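Local coordinates for HI1317 (Haemophilus influenzae, PDB 1JOV), which probably interconverts the alpha and beta anomers of D-glucose 6-phosphate, at residues F153-Q164 with N202-I213; S183-V191 with V224-K232. One frame throughout, in Å; residues are numbered along the deposited sequence.

Contact 1 of 2, residues F153-Q164 with N202-I213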
loop_
_atom_site.group_PDB
_atom_site.type_symbol
_atom_site.label_atom_id
_atom_site.label_comp_id
_atom_site.label_asym_id
_atom_site.label_seq_id
_atom_site.Cartn_x
_atom_site.Cartn_y
_atom_site.Cartn_z
ATOM N N PHE A 153 -7.238 0.215 -0.189
ATOM C CA PHE A 153 -8.030 1.250 0.508
ATOM C C PHE A 153 -9.310 0.638 1.091
ATOM O O PHE A 153 -9.866 -0.309 0.534
ATOM C CB PHE A 153 -8.416 2.386 -0.415
ATOM C CG PHE A 153 -7.260 3.129 -0.904
ATOM C CD1 PHE A 153 -6.669 4.079 -0.109
ATOM C CD2 PHE A 153 -6.747 2.843 -2.145
ATOM C CE1 PHE A 153 -5.504 4.773 -0.582
ATOM C CE2 PHE A 153 -5.661 3.454 -2.595
ATOM C CZ PHE A 153 -5.031 4.494 -1.849
ATOM N N ASN A 154 -9.628 1.065 2.308
ATOM C CA ASN A 154 -10.761 0.572 3.064
ATOM C C ASN A 154 -12.016 1.410 2.630
ATOM O O ASN A 154 -12.020 2.645 2.770
ATOM C CB ASN A 154 -10.465 0.793 4.566
ATOM C CG ASN A 154 -11.508 0.145 5.526
ATOM O OD1 ASN A 154 -12.030 -0.940 5.280
ATOM N ND2 ASN A 154 -11.736 0.809 6.659
ATOM N N ILE A 155 -13.085 0.720 2.243
ATOM C CA ILE A 155 -14.278 1.451 1.797
ATOM C C ILE A 155 -15.546 0.804 2.364
ATOM O O ILE A 155 -15.511 -0.389 2.723
ATOM C CB ILE A 155 -14.333 1.424 0.265
ATOM C CG1 ILE A 155 -14.195 -0.000 -0.223
ATOM C CG2 ILE A 155 -13.285 2.336 -0.380
ATOM C CD1 ILE A 155 -14.724 -0.286 -1.505
ATOM N N GLY A 156 -16.656 1.550 2.399
ATOM C CA GLY A 156 -17.914 1.001 2.939
ATOM C C GLY A 156 -18.582 -0.092 2.129
ATOM O O GLY A 156 -19.004 -1.135 2.679
ATOM N N ASP A 157 -18.572 0.079 0.797
ATOM C CA ASP A 157 -19.182 -0.912 -0.096
ATOM C C ASP A 157 -18.656 -0.688 -1.479
ATOM O O ASP A 157 -18.750 0.443 -1.991
ATOM C CB ASP A 157 -20.710 -0.738 -0.143
ATOM C CG ASP A 157 -21.457 -2.040 -0.570
ATOM O OD1 ASP A 157 -20.861 -2.937 -1.226
ATOM O OD2 ASP A 157 -22.653 -2.267 -0.279
ATOM N N ILE A 158 -18.069 -1.743 -2.067
ATOM C CA ILE A 158 -17.547 -1.623 -3.426
ATOM C C ILE A 158 -18.632 -1.102 -4.395
ATOM O O ILE A 158 -18.281 -0.450 -5.346
ATOM C CB ILE A 158 -16.938 -2.935 -3.953
ATOM C CG1 ILE A 158 -16.186 -2.664 -5.256
ATOM C CG2 ILE A 158 -18.017 -4.004 -4.135
ATOM C CD1 ILE A 158 -15.152 -1.544 -5.159
ATOM N N ASN A 159 -19.908 -1.251 -4.082
ATOM C CA ASN A 159 -20.933 -0.735 -4.994
ATOM C C ASN A 159 -21.217 0.751 -4.947
ATOM O O ASN A 159 -21.879 1.294 -5.839
ATOM C CB ASN A 159 -22.215 -1.515 -4.818
ATOM C CG ASN A 159 -21.995 -2.932 -5.054
ATOM O OD1 ASN A 159 -21.354 -3.290 -6.042
ATOM N ND2 ASN A 159 -22.470 -3.786 -4.151
ATOM N N GLN A 160 -20.663 1.413 -3.940
ATOM C CA GLN A 160 -20.915 2.780 -3.703
ATOM C C GLN A 160 -19.633 3.581 -3.871
ATOM O O GLN A 160 -19.561 4.654 -3.325
ATOM C CB GLN A 160 -21.521 2.977 -2.294
ATOM C CG GLN A 160 -22.948 2.422 -2.109
ATOM C CD GLN A 160 -23.530 2.637 -0.707
ATOM O OE1 GLN A 160 -24.204 3.629 -0.457
ATOM N NE2 GLN A 160 -23.290 1.690 0.194
ATOM N N VAL A 161 -18.641 3.114 -4.680
ATOM C CA VAL A 161 -17.414 3.893 -4.850
ATOM C C VAL A 161 -17.242 4.448 -6.291
ATOM O O VAL A 161 -17.586 3.777 -7.263
ATOM C CB VAL A 161 -16.188 3.025 -4.487
ATOM C CG1 VAL A 161 -14.918 3.686 -4.984
ATOM C CG2 VAL A 161 -16.124 2.787 -2.994
ATOM N N GLU A 162 -16.690 5.684 -6.433
ATOM C CA GLU A 162 -16.288 6.096 -7.775
ATOM C C GLU A 162 -14.847 6.476 -7.682
ATOM O O GLU A 162 -14.412 7.093 -6.715
ATOM C CB GLU A 162 -17.074 7.271 -8.381
ATOM C CG GLU A 162 -18.590 7.181 -8.286
ATOM C CD GLU A 162 -19.257 8.516 -8.630
ATOM O OE1 GLU A 162 -18.729 9.278 -9.484
ATOM O OE2 GLU A 162 -20.304 8.851 -8.035
ATOM N N VAL A 163 -14.162 6.175 -8.777
ATOM C CA VAL A 163 -12.763 6.444 -8.938
ATOM C C VAL A 163 -12.662 7.615 -9.918
ATOM O O VAL A 163 -13.033 7.488 -11.080
ATOM C CB VAL A 163 -12.052 5.235 -9.482
ATOM C CG1 VAL A 163 -10.588 5.524 -9.358
ATOM C CG2 VAL A 163 -12.326 3.956 -8.598
ATOM N N GLN A 164 -12.219 8.739 -9.411
ATOM C CA GLN A 164 -12.069 9.955 -10.183
ATOM C C GLN A 164 -10.648 10.237 -10.639
ATOM O O GLN A 164 -9.687 9.985 -9.894
ATOM C CB GLN A 164 -12.505 11.143 -9.342
ATOM C CG GLN A 164 -13.798 10.958 -8.538
ATOM C CD GLN A 164 -14.150 12.175 -7.685
ATOM O OE1 GLN A 164 -15.334 12.530 -7.552
ATOM N NE2 GLN A 164 -13.139 12.805 -7.090
ATOM N N ASN A 202 -5.535 11.300 -8.380
ATOM C CA ASN A 202 -6.779 10.581 -8.602
ATOM C C ASN A 202 -7.389 10.451 -7.230
ATOM O O ASN A 202 -6.701 10.627 -6.232
ATOM C CB ASN A 202 -6.578 9.241 -9.287
ATOM C CG ASN A 202 -5.296 8.582 -8.847
ATOM O OD1 ASN A 202 -5.098 8.316 -7.668
ATOM N ND2 ASN A 202 -4.421 8.305 -9.819
ATOM N N GLN A 203 -8.667 10.153 -7.183
ATOM C CA GLN A 203 -9.284 10.114 -5.858
ATOM C C GLN A 203 -10.368 9.070 -5.799
ATOM O O GLN A 203 -10.835 8.592 -6.826
ATOM C CB GLN A 203 -9.658 11.511 -5.330
ATOM C CG GLN A 203 -10.497 12.382 -6.179
ATOM C CD GLN A 203 -9.724 13.085 -7.280
ATOM O OE1 GLN A 203 -8.586 13.567 -7.089
ATOM N NE2 GLN A 203 -10.336 13.148 -8.445
ATOM N N ILE A 204 -10.704 8.600 -4.607
ATOM C CA ILE A 204 -11.657 7.550 -4.514
ATOM C C ILE A 204 -12.811 8.055 -3.698
ATOM O O ILE A 204 -12.683 8.352 -2.522
ATOM C CB ILE A 204 -11.009 6.396 -3.757
ATOM C CG1 ILE A 204 -9.925 5.715 -4.601
ATOM C CG2 ILE A 204 -12.073 5.445 -3.350
ATOM C CD1 ILE A 204 -9.132 4.522 -3.786
ATOM N N LEU A 205 -13.929 8.194 -4.373
ATOM C CA LEU A 205 -15.132 8.670 -3.754
ATOM C C LEU A 205 -15.883 7.515 -3.146
ATOM O O LEU A 205 -16.214 6.549 -3.844
ATOM C CB LEU A 205 -15.993 9.399 -4.777
ATOM C CG LEU A 205 -17.289 10.039 -4.292
ATOM C CD1 LEU A 205 -17.049 10.798 -3.000
ATOM C CD2 LEU A 205 -17.848 10.968 -5.359
ATOM N N ASP A 206 -16.148 7.620 -1.852
ATOM C CA ASP A 206 -16.872 6.603 -1.114
ATOM C C ASP A 206 -18.143 7.239 -0.482
ATOM O O ASP A 206 -18.052 8.162 0.384
ATOM C CB ASP A 206 -15.958 5.937 -0.061
ATOM C CG ASP A 206 -16.600 4.786 0.647
ATOM O OD1 ASP A 206 -17.809 4.540 0.462
ATOM O OD2 ASP A 206 -15.952 4.029 1.421
ATOM N N LYS A 207 -19.296 6.771 -0.968
ATOM C CA LYS A 207 -20.618 7.292 -0.608
ATOM C C LYS A 207 -21.220 6.292 0.413
ATOM O O LYS A 207 -22.342 6.461 0.882
ATOM C CB LYS A 207 -21.504 7.337 -1.846
ATOM C CG LYS A 207 -21.253 8.533 -2.757
ATOM C CD LYS A 207 -21.966 8.357 -4.079
ATOM C CE LYS A 207 -21.341 7.214 -4.873
ATOM N NZ LYS A 207 -22.175 6.682 -5.998
ATOM N N SER A 208 -20.507 5.214 0.716
ATOM C CA SER A 208 -20.930 4.374 1.833
ATOM C C SER A 208 -20.350 4.917 3.174
ATOM O O SER A 208 -21.081 5.169 4.133
ATOM C CB SER A 208 -20.593 2.903 1.590
ATOM O OG SER A 208 -20.955 2.085 2.685
ATOM N N PHE A 209 -19.032 5.130 3.260
ATOM C CA PHE A 209 -18.474 5.738 4.459
ATOM C C PHE A 209 -18.588 7.267 4.350
ATOM O O PHE A 209 -18.223 8.023 5.260
ATOM C CB PHE A 209 -16.960 5.428 4.544
ATOM C CG PHE A 209 -16.630 4.060 5.086
ATOM C CD1 PHE A 209 -17.558 3.346 5.788
ATOM C CD2 PHE A 209 -15.341 3.531 4.950
ATOM C CE1 PHE A 209 -17.288 2.112 6.284
ATOM C CE2 PHE A 209 -15.050 2.270 5.469
ATOM C CZ PHE A 209 -15.989 1.559 6.149
ATOM N N ASN A 210 -19.071 7.716 3.207
ATOM C CA ASN A 210 -19.230 9.150 2.970
ATOM C C ASN A 210 -17.945 9.999 3.170
ATOM O O ASN A 210 -17.921 10.911 3.996
ATOM C CB ASN A 210 -20.443 9.679 3.812
ATOM C CG ASN A 210 -21.758 8.945 3.478
ATOM O OD1 ASN A 210 -22.281 9.072 2.373
ATOM N ND2 ASN A 210 -22.296 8.193 4.440
ATOM N N ARG A 211 -16.899 9.719 2.411
ATOM C CA ARG A 211 -15.642 10.441 2.447
ATOM C C ARG A 211 -14.963 10.329 1.098
ATOM O O ARG A 211 -15.373 9.531 0.249
ATOM C CB ARG A 211 -14.701 9.872 3.485
ATOM C CG ARG A 211 -14.177 8.464 3.204
ATOM C CD ARG A 211 -13.664 7.751 4.476
ATOM N NE ARG A 211 -12.971 6.477 4.230
ATOM C CZ ARG A 211 -12.147 5.875 5.098
ATOM N NH1 ARG A 211 -11.925 6.436 6.287
ATOM N NH2 ARG A 211 -11.563 4.721 4.784
ATOM N N THR A 212 -13.909 11.114 0.875
ATOM C CA THR A 212 -13.115 10.971 -0.311
ATOM C C THR A 212 -11.665 10.730 0.067
ATOM O O THR A 212 -11.119 11.521 0.828
ATOM C CB THR A 212 -13.120 12.289 -1.057
ATOM O OG1 THR A 212 -14.424 12.432 -1.611
ATOM C CG2 THR A 212 -12.264 12.223 -2.314
ATOM N N ILE A 213 -11.096 9.691 -0.493
ATOM C CA ILE A 213 -9.680 9.425 -0.292
ATOM C C ILE A 213 -8.955 10.079 -1.447
ATOM O O ILE A 213 -9.055 9.614 -2.594
ATOM C CB ILE A 213 -9.410 7.910 -0.233
ATOM C CG1 ILE A 213 -10.132 7.244 0.933
ATOM C CG2 ILE A 213 -7.918 7.629 -0.159
ATOM C CD1 ILE A 213 -9.731 5.807 1.171
HETATM O O HOH W 1 -13.443 4.961 1.999
#

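Contact 2 of 2, residues S183-V191 with V224-K232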
loop_
_atom_site.group_PDB
_atom_site.type_symbol
_atom_site.label_atom_id
_atom_site.label_comp_id
_atom_site.label_asym_id
_atom_site.label_seq_id
_atom_site.Cartn_x
_atom_site.Cartn_y
_atom_site.Cartn_z
ATOM N N SER A 183 -14.840 7.851 -16.874
ATOM C CA SER A 183 -14.208 8.546 -15.776
ATOM C C SER A 183 -15.170 9.620 -15.316
ATOM O O SER A 183 -15.417 10.563 -16.045
ATOM C CB SER A 183 -12.842 9.111 -16.173
ATOM O OG SER A 183 -12.352 9.969 -15.158
ATOM N N PRO A 184 -15.680 9.514 -14.093
ATOM C CA PRO A 184 -15.279 8.497 -13.104
ATOM C C PRO A 184 -15.567 7.070 -13.488
ATOM O O PRO A 184 -16.263 6.756 -14.508
ATOM C CB PRO A 184 -16.067 8.919 -11.856
ATOM C CG PRO A 184 -16.370 10.376 -12.078
ATOM C CD PRO A 184 -16.705 10.412 -13.542
ATOM N N ARG A 185 -14.967 6.158 -12.709
ATOM C CA ARG A 185 -15.158 4.742 -12.957
ATOM C C ARG A 185 -15.765 4.203 -11.707
ATOM O O ARG A 185 -15.438 4.675 -10.625
ATOM C CB ARG A 185 -13.815 4.004 -13.171
ATOM C CG ARG A 185 -13.991 2.537 -13.474
ATOM C CD ARG A 185 -13.378 2.127 -14.826
ATOM N NE ARG A 185 -13.516 0.712 -15.119
ATOM C CZ ARG A 185 -12.507 -0.074 -15.434
ATOM N NH1 ARG A 185 -11.248 0.408 -15.437
ATOM N NH2 ARG A 185 -12.750 -1.335 -15.734
ATOM N N HIS A 186 -16.629 3.206 -11.873
ATOM C CA HIS A 186 -17.254 2.536 -10.759
ATOM C C HIS A 186 -16.857 1.102 -10.982
ATOM O O HIS A 186 -16.399 0.759 -12.069
ATOM C CB HIS A 186 -18.772 2.755 -10.761
ATOM C CG HIS A 186 -19.517 1.895 -11.735
ATOM N ND1 HIS A 186 -20.602 1.127 -11.367
ATOM C CD2 HIS A 186 -19.353 1.702 -13.064
ATOM C CE1 HIS A 186 -21.065 0.489 -12.427
ATOM N NE2 HIS A 186 -20.323 0.819 -13.470
ATOM N N ILE A 187 -16.991 0.288 -9.945
ATOM C CA ILE A 187 -16.583 -1.113 -9.971
ATOM C C ILE A 187 -17.784 -2.007 -9.756
ATOM O O ILE A 187 -18.381 -2.028 -8.683
ATOM C CB ILE A 187 -15.553 -1.302 -8.802
ATOM C CG1 ILE A 187 -14.522 -0.165 -8.783
ATOM C CG2 ILE A 187 -14.917 -2.665 -8.825
ATOM C CD1 ILE A 187 -13.396 -0.365 -9.763
ATOM N N SER A 188 -18.079 -2.829 -10.752
ATOM C CA SER A 188 -19.249 -3.674 -10.731
ATOM C C SER A 188 -18.874 -5.016 -11.217
ATOM O O SER A 188 -19.721 -5.746 -11.719
ATOM C CB SER A 188 -20.223 -3.088 -11.714
ATOM O OG SER A 188 -19.612 -2.951 -12.983
ATOM N N GLU A 189 -17.595 -5.334 -11.068
ATOM C CA GLU A 189 -17.078 -6.582 -11.530
ATOM C C GLU A 189 -15.580 -6.621 -11.281
ATOM O O GLU A 189 -15.025 -5.639 -10.853
ATOM C CB GLU A 189 -17.377 -6.781 -13.003
ATOM C CG GLU A 189 -16.409 -6.015 -13.882
ATOM C CD GLU A 189 -16.674 -6.261 -15.335
ATOM O OE1 GLU A 189 -17.490 -5.507 -15.889
ATOM O OE2 GLU A 189 -16.086 -7.203 -15.903
ATOM N N ASN A 190 -14.974 -7.758 -11.504
ATOM C CA ASN A 190 -13.510 -7.958 -11.407
ATOM C C ASN A 190 -12.776 -7.030 -12.329
ATOM O O ASN A 190 -12.937 -7.111 -13.564
ATOM C CB ASN A 190 -13.132 -9.381 -11.705
ATOM C CG ASN A 190 -11.674 -9.652 -11.617
ATOM O OD1 ASN A 190 -11.249 -10.760 -11.988
ATOM N ND2 ASN A 190 -10.889 -8.702 -11.060
ATOM N N VAL A 191 -11.991 -6.139 -11.721
ATOM C CA VAL A 191 -11.197 -5.161 -12.439
ATOM C C VAL A 191 -9.722 -5.348 -12.101
ATOM O O VAL A 191 -9.347 -5.560 -10.944
ATOM C CB VAL A 191 -11.610 -3.716 -12.125
ATOM C CG1 VAL A 191 -10.709 -2.652 -12.819
ATOM C CG2 VAL A 191 -13.080 -3.407 -12.472
ATOM N N VAL A 224 -2.383 1.015 -11.154
ATOM C CA VAL A 224 -3.097 -0.234 -11.320
ATOM C C VAL A 224 -4.406 -0.189 -10.483
ATOM O O VAL A 224 -4.404 0.101 -9.263
ATOM C CB VAL A 224 -2.190 -1.412 -10.870
ATOM C CG1 VAL A 224 -2.893 -2.775 -10.954
ATOM C CG2 VAL A 224 -0.887 -1.494 -11.696
ATOM N N LEU A 225 -5.546 -0.431 -11.115
ATOM C CA LEU A 225 -6.799 -0.376 -10.367
ATOM C C LEU A 225 -7.232 -1.805 -10.290
ATOM O O LEU A 225 -7.303 -2.464 -11.330
ATOM C CB LEU A 225 -7.821 0.445 -11.133
ATOM C CG LEU A 225 -9.182 0.621 -10.454
ATOM C CD1 LEU A 225 -9.085 1.421 -9.170
ATOM C CD2 LEU A 225 -10.097 1.357 -11.485
ATOM N N TRP A 226 -7.500 -2.313 -9.064
ATOM C CA TRP A 226 -7.772 -3.753 -8.889
ATOM C C TRP A 226 -8.788 -4.096 -7.785
ATOM O O TRP A 226 -8.687 -3.608 -6.686
ATOM C CB TRP A 226 -6.530 -4.518 -8.503
ATOM C CG TRP A 226 -6.735 -5.975 -8.233
ATOM C CD1 TRP A 226 -7.242 -6.936 -9.097
ATOM C CD2 TRP A 226 -6.560 -6.647 -6.967
ATOM N NE1 TRP A 226 -7.300 -8.153 -8.472
ATOM C CE2 TRP A 226 -6.860 -8.011 -7.168
ATOM C CE3 TRP A 226 -6.069 -6.242 -5.698
ATOM C CZ2 TRP A 226 -6.791 -8.936 -6.141
ATOM C CZ3 TRP A 226 -5.997 -7.175 -4.668
ATOM C CH2 TRP A 226 -6.314 -8.511 -4.891
ATOM N N ASN A 227 -9.755 -4.983 -8.100
ATOM C CA ASN A 227 -10.750 -5.526 -7.144
ATOM C C ASN A 227 -11.056 -6.922 -7.665
ATOM O O ASN A 227 -11.417 -7.072 -8.825
ATOM C CB ASN A 227 -12.000 -4.621 -7.007
ATOM C CG ASN A 227 -12.982 -5.136 -5.910
ATOM O OD1 ASN A 227 -13.547 -6.243 -6.061
ATOM N ND2 ASN A 227 -13.081 -4.418 -4.779
ATOM N N PRO A 228 -10.792 -7.943 -6.878
ATOM C CA PRO A 228 -10.881 -9.316 -7.352
ATOM C C PRO A 228 -12.363 -9.751 -7.527
ATOM O O PRO A 228 -12.644 -10.791 -8.145
ATOM C CB PRO A 228 -10.234 -10.117 -6.210
ATOM C CG PRO A 228 -10.463 -9.292 -4.985
ATOM C CD PRO A 228 -10.425 -7.884 -5.458
ATOM N N TRP A 229 -13.251 -9.003 -6.924
ATOM C CA TRP A 229 -14.688 -9.225 -7.058
ATOM C C TRP A 229 -14.983 -10.676 -6.613
ATOM O O TRP A 229 -14.804 -11.012 -5.441
ATOM C CB TRP A 229 -15.148 -8.843 -8.488
ATOM C CG TRP A 229 -16.639 -8.744 -8.656
ATOM C CD1 TRP A 229 -17.457 -9.734 -9.128
ATOM C CD2 TRP A 229 -17.487 -7.626 -8.352
ATOM N NE1 TRP A 229 -18.764 -9.315 -9.136
ATOM C CE2 TRP A 229 -18.808 -8.011 -8.702
ATOM C CE3 TRP A 229 -17.267 -6.324 -7.840
ATOM C CZ2 TRP A 229 -19.889 -7.213 -8.483
ATOM C CZ3 TRP A 229 -18.367 -5.490 -7.680
ATOM C CH2 TRP A 229 -19.663 -5.956 -7.993
ATOM N N HIS A 230 -15.408 -11.563 -7.532
ATOM C CA HIS A 230 -15.740 -12.934 -7.077
ATOM C C HIS A 230 -14.647 -14.002 -7.088
ATOM O O HIS A 230 -14.871 -15.127 -6.648
ATOM C CB HIS A 230 -16.967 -13.470 -7.805
ATOM C CG HIS A 230 -18.247 -12.938 -7.259
ATOM N ND1 HIS A 230 -19.474 -13.390 -7.683
ATOM C CD2 HIS A 230 -18.489 -12.052 -6.268
ATOM C CE1 HIS A 230 -20.422 -12.768 -7.008
ATOM N NE2 HIS A 230 -19.850 -11.950 -6.144
ATOM N N LYS A 231 -13.431 -13.665 -7.610
ATOM C CA LYS A 231 -12.341 -14.661 -7.660
ATOM C C LYS A 231 -11.888 -14.995 -6.281
ATOM O O LYS A 231 -11.723 -14.123 -5.422
ATOM C CB LYS A 231 -11.107 -14.152 -8.393
ATOM C CG LYS A 231 -11.286 -13.920 -9.882
ATOM C CD LYS A 231 -10.040 -13.316 -10.501
ATOM C CE LYS A 231 -9.240 -14.355 -11.258
ATOM N NZ LYS A 231 -7.995 -13.780 -11.838
ATOM N N LYS A 232 -11.689 -16.275 -6.046
ATOM C CA LYS A 232 -11.189 -16.649 -4.743
ATOM C C LYS A 232 -9.762 -16.062 -4.732
ATOM O O LYS A 232 -9.077 -16.092 -5.747
ATOM C CB LYS A 232 -11.214 -18.150 -4.588
ATOM C CG LYS A 232 -10.231 -18.784 -3.647
ATOM C CD LYS A 232 -10.347 -20.314 -3.847
ATOM C CE LYS A 232 -10.254 -21.113 -2.541
ATOM N NZ LYS A 232 -10.933 -22.450 -2.641
#

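Contact 1 of 2, residues F153-Q164 with N202-I213
Asp206 takes hold of the turn at Gly156 with one carboxylate oxygen and of its own turn with the other. Gly156 N donates to the syn lone pair of Asp206 OD2 at 2.8 Å, while OD1 receives Ser208 N nearly along its C-O axis, closing an Asx turn, and Phe209 N from above the carboxylate plane, extending it to an Asx motif. The carboxylate lies where both can be met because CG stands anti to the backbone N (chi1 -174°). Phe209 lays its ring over the glycine: Gly156 CA sits 3.6 Å from the ring centroid in a CH-pi contact, and Asn154 ND2 lies at the ring's edge.

Arg211, its chain extended, donates from NH2 to Asn154 O (2.9 Å), which lies at the edge of the guanidinium, in its plane; Phe209 CD2 lies over one guanidinium face. A water accepts from Arg211 NE and donates to both Asn154 O and Asp206 OD2; Asp53 O receives further bonds from Arg211 NH2 and Asn154 ND2.

Strand 161-164 is the edge of the eight-stranded antiparallel sheet in this galactose mutarotase-like beta fold, and runs antiparallel to 202-206, axes 4.6 Å apart. Asn210 and Arg211 facing Asp206 form a G1 beta bulge in the hairpin to 211-213. On the buried face Ile204 CG2 meets Val161 CG1 at 3.7 Å, and its CD1, carried by the other branch, reaches the Phe153 ring, which Ile213 CD1 also touches at Phe153 CD1 (3.7 Å). In one of two modelled Glu162 conformers, OE2 lies 3.5 Å from Lys207 NZ, a long and tentative salt bridge.

Contact 2 of 2, residues S183-V191 with V224-K232
Trp229 lays one face of its indole on the backbone of Ser188 and Glu189. Glu189 CA stands 3.5 Å from the centroid of the five-membered ring, close to its normal, in a CH-pi contact, while Ser188 C lies 3.4 Å from Trp229 CH2, toward the rim of the six-membered ring. Next to it, Asn190 CB packs on Trp229 CB at 3.8 Å. With CG anti to the backbone N (chi1 -180°), the amide of Asn190 is placed between Asn227 O and Lys231: ND2 makes a weak, bent hydrogen bond to Asn227 O (2.8 Å), and OD1 rests against Lys231 CD.

Asn227 O also accepts from Val191 N, in the carbonyl plane, and Asn227 N returns a bond of 2.9 Å to Val191 O. Within the two segments this antiparallel hydrogen-bonded pair is the one bridge; strands 191-196 and 222-227, neighbours in the seven-stranded sheet, go on pairing through Leu225 and Cys193. Ile187 CD1 and Leu225 CD2 meet tip to tip at 4.1 Å, and Ile187 CG2 lies on Asn227 CB.

What positions the indole is the chain behind it. Asn227 OD1 accepts from Trp229 N (2.9 Å), an Asx turn that leads into the type II' turn 228-231, with Trp229 at its second position. Asn227 ND2 is in turn bonded to Tyr241 O, and the Tyr241 ring meets Trp229 at about 50°. Trp226, on the neighbouring position of the strand, carries its side chain to within about 4 Å of those of His150 and Glu248, the predicted active-site residues. Asn227 thus engages both its backbone and its amide, so the loop is held by polar bonds at its strand end and, farther back, by dispersion against one indole face.

Overall arrangement
Both contacts are partly buried and lie on the same side of the chain's centre, their centres about 13 Å apart. Contact 1 joins the end of a strand of the seven-stranded sheet (153-154) to the eight-stranded one, and mixes a hydrophobic side with a polar turn built on a carboxylate, an arginine and a water. Contact 2 stays within the seven-stranded sheet and its loops, is about half as large, and relies on aromatic cover of loop backbone. It is also nearer the surface: Ser188, Glu189 and Lys231 are exposed, against Lys207 alone in contact 1. The two meet where Pro184 and Arg185 lie against Glu162 and Val163, and where Ile158 packs on Asn227.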